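Local coordinates for methionine-binding protein (Coxiella burnetii, PDB 3TQW) that binds methionine between its two lobes and probably delivers it, as a lipid-anchored substrate-binding protein, to an ABC transporter, at residues A55-H60 with N199-R204. Numbering follows the deposited sequence.
Sequences ANMFQH and NVVAVR. With MET (methionine), chain C.
N56 and A202 form an antiparallel hydrogen-bonded pair between two central strands of one lobe of this periplasmic-binding-protein fold: N56 N donates to A202 O at 3.0 Å, and A202 N returns the bond to N56 O. The backbone meets directly again near the pocket, where V200 N donates to Q59 O at 2.9 Å. Between these points strand 55-60 bows away and a water bridges the gap. It accepts from F58 N and lies 2.7 Å from V200 O and 2.8 Å from OD1 of the N56 carboxamide.

Q59 can be followed outward. CB lies over the centre of the F58 ring, 3.7 Å above its plane, and also meets the bound methionine, near its methyl CE and SD. CG stands between backbone N and carbonyl carbon (chi1 81°), where it touches V200 CG2, and the chain then runs extended along the face that carries V200 and A202, toward A202. At the tip, NE2 packs on A202 CB and gives the water a weak bond, while OE1 accepts from N45 ND2; N45 OD1 in turn takes N56 ND2, so one residue of helix 44-49 holds both amides. On the other face of the sheet, A55 CB touches V201 CG1 and V203 CG1, with helix 211-220 packed against both valines.

At the pocket end, H60 lies right before helix 61-71 and caps it, ND1 accepting from Y63 N; NE2 pairs with N113 OD1. With both ring nitrogens held, the imidazole presents one face to the ligand thioether, whose SD sits 3.4 Å above the ring plane, offset toward the rim.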
loop_
_atom_site.group_PDB
_atom_site.type_symbol
_atom_site.label_atom_id
_atom_site.label_comp_id
_atom_site.label_asym_id
_atom_site.label_seq_id
_atom_site.Cartn_x
_atom_site.Cartn_y
_atom_site.Cartn_z
ATOM N N ALA A 55 -8.268 15.039 -4.837
ATOM C CA ALA A 55 -6.999 14.371 -4.619
ATOM C C ALA A 55 -7.295 13.016 -4.017
ATOM O O ALA A 55 -8.409 12.767 -3.565
ATOM C CB ALA A 55 -6.117 15.180 -3.674
ATOM N N ASN A 56 -6.303 12.135 -4.018
ATOM C CA ASN A 56 -6.413 10.911 -3.249
ATOM C C ASN A 56 -5.084 10.559 -2.603
ATOM O O ASN A 56 -4.031 11.020 -3.039
ATOM C CB ASN A 56 -7.013 9.747 -4.067
ATOM C CG ASN A 56 -6.123 9.287 -5.218
ATOM O OD1 ASN A 56 -4.897 9.214 -5.098
ATOM N ND2 ASN A 56 -6.751 8.963 -6.349
HETATM N N MSE A 57 -5.149 9.792 -1.523
HETATM C CA MSE A 57 -3.956 9.347 -0.824
HETATM C C MSE A 57 -4.159 7.893 -0.438
HETATM O O MSE A 57 -4.767 7.604 0.596
HETATM C CB MSE A 57 -3.719 10.177 0.441
HETATM C CG MSE A 57 -2.429 9.777 1.180
HETATM SE SE MSE A 57 -2.523 10.023 3.126
HETATM C CE MSE A 57 -3.875 8.664 3.538
ATOM N N PHE A 58 -3.666 6.977 -1.263
ATOM C CA PHE A 58 -3.887 5.559 -1.003
ATOM C C PHE A 58 -2.899 4.625 -1.693
ATOM O O PHE A 58 -2.874 3.428 -1.400
ATOM C CB PHE A 58 -5.303 5.163 -1.432
ATOM C CG PHE A 58 -5.431 4.890 -2.904
ATOM C CD1 PHE A 58 -5.531 5.938 -3.810
ATOM C CD2 PHE A 58 -5.449 3.589 -3.386
ATOM C CE1 PHE A 58 -5.637 5.689 -5.174
ATOM C CE2 PHE A 58 -5.557 3.336 -4.748
ATOM C CZ PHE A 58 -5.653 4.387 -5.639
ATOM N N GLN A 59 -2.096 5.154 -2.612
ATOM C CA GLN A 59 -1.319 4.302 -3.508
ATOM C C GLN A 59 0.153 4.686 -3.591
ATOM O O GLN A 59 0.539 5.813 -3.251
ATOM C CB GLN A 59 -1.914 4.367 -4.921
ATOM C CG GLN A 59 -1.463 5.597 -5.694
ATOM C CD GLN A 59 -2.386 5.938 -6.838
ATOM O OE1 GLN A 59 -2.622 5.124 -7.728
ATOM N NE2 GLN A 59 -2.916 7.155 -6.823
ATOM N N HIS A 60 0.971 3.750 -4.068
ATOM C CA HIS A 60 2.350 4.061 -4.442
ATOM C C HIS A 60 2.475 4.329 -5.946
ATOM O O HIS A 60 1.531 4.106 -6.709
ATOM C CB HIS A 60 3.322 2.961 -3.986
ATOM C CG HIS A 60 2.867 1.565 -4.291
ATOM N ND1 HIS A 60 2.671 1.107 -5.578
ATOM C CD2 HIS A 60 2.602 0.515 -3.477
ATOM C CE1 HIS A 60 2.292 -0.157 -5.541
ATOM N NE2 HIS A 60 2.238 -0.542 -4.278
ATOM N N ASN A 199 3.905 5.847 -0.458
ATOM C CA ASN A 199 2.601 6.289 -0.933
ATOM C C ASN A 199 2.630 7.767 -1.290
ATOM O O ASN A 199 3.518 8.510 -0.855
ATOM C CB ASN A 199 1.509 5.974 0.086
ATOM C CG ASN A 199 1.178 4.486 0.140
ATOM O OD1 ASN A 199 2.020 3.636 -0.164
ATOM N ND2 ASN A 199 -0.048 4.168 0.519
ATOM N N VAL A 200 1.673 8.191 -2.103
ATOM C CA VAL A 200 1.699 9.542 -2.635
ATOM C C VAL A 200 0.336 10.199 -2.576
ATOM O O VAL A 200 -0.694 9.530 -2.423
ATOM C CB VAL A 200 2.188 9.557 -4.107
ATOM C CG1 VAL A 200 3.572 8.921 -4.213
ATOM C CG2 VAL A 200 1.194 8.835 -5.013
ATOM N N VAL A 201 0.339 11.519 -2.690
ATOM C CA VAL A 201 -0.880 12.251 -2.941
ATOM C C VAL A 201 -0.967 12.477 -4.439
ATOM O O VAL A 201 -0.064 13.055 -5.040
ATOM C CB VAL A 201 -0.895 13.596 -2.201
ATOM C CG1 VAL A 201 -2.105 14.408 -2.620
ATOM C CG2 VAL A 201 -0.900 13.367 -0.682
ATOM N N ALA A 202 -2.046 11.993 -5.041
ATOM C CA ALA A 202 -2.239 12.129 -6.475
ATOM C C ALA A 202 -3.350 13.131 -6.763
ATOM O O ALA A 202 -4.344 13.204 -6.031
ATOM C CB ALA A 202 -2.561 10.766 -7.100
ATOM N N VAL A 203 -3.165 13.914 -7.821
ATOM C CA VAL A 203 -4.163 14.888 -8.248
ATOM C C VAL A 203 -4.277 14.852 -9.769
ATOM O O VAL A 203 -3.443 14.248 -10.448
ATOM C CB VAL A 203 -3.776 16.321 -7.821
ATOM C CG1 VAL A 203 -3.572 16.396 -6.308
ATOM C CG2 VAL A 203 -2.515 16.768 -8.555
ATOM N N ARG A 204 -5.307 15.495 -10.309
ATOM C CA ARG A 204 -5.420 15.614 -11.756
ATOM C C ARG A 204 -4.268 16.448 -12.306
ATOM O O ARG A 204 -3.835 17.423 -11.688
ATOM C CB ARG A 204 -6.771 16.215 -12.157
ATOM C CG ARG A 204 -7.959 15.297 -11.895
ATOM C CD ARG A 204 -9.270 15.941 -12.340
ATOM N NE ARG A 204 -9.613 17.108 -11.533
ATOM C CZ ARG A 204 -10.225 17.048 -10.352
ATOM N NH1 ARG A 204 -10.564 15.877 -9.837
ATOM N NH2 ARG A 204 -10.499 18.164 -9.686
HETATM N N MET C . -1.101 1.527 1.182
HETATM C CA MET C . -0.752 0.438 0.261
HETATM C C MET C . 0.701 0.029 0.489
HETATM O O MET C . 1.546 0.887 0.738
HETATM C CB MET C . -0.961 0.894 -1.190
HETATM C CG MET C . -0.684 -0.162 -2.266
HETATM S SD MET C . -0.960 0.482 -3.937
HETATM C CE MET C . -2.732 0.741 -3.871
HETATM O OXT MET C . 1.067 -1.148 0.437
HETATM O O HOH W 1 -2.727 8.252 -3.700
#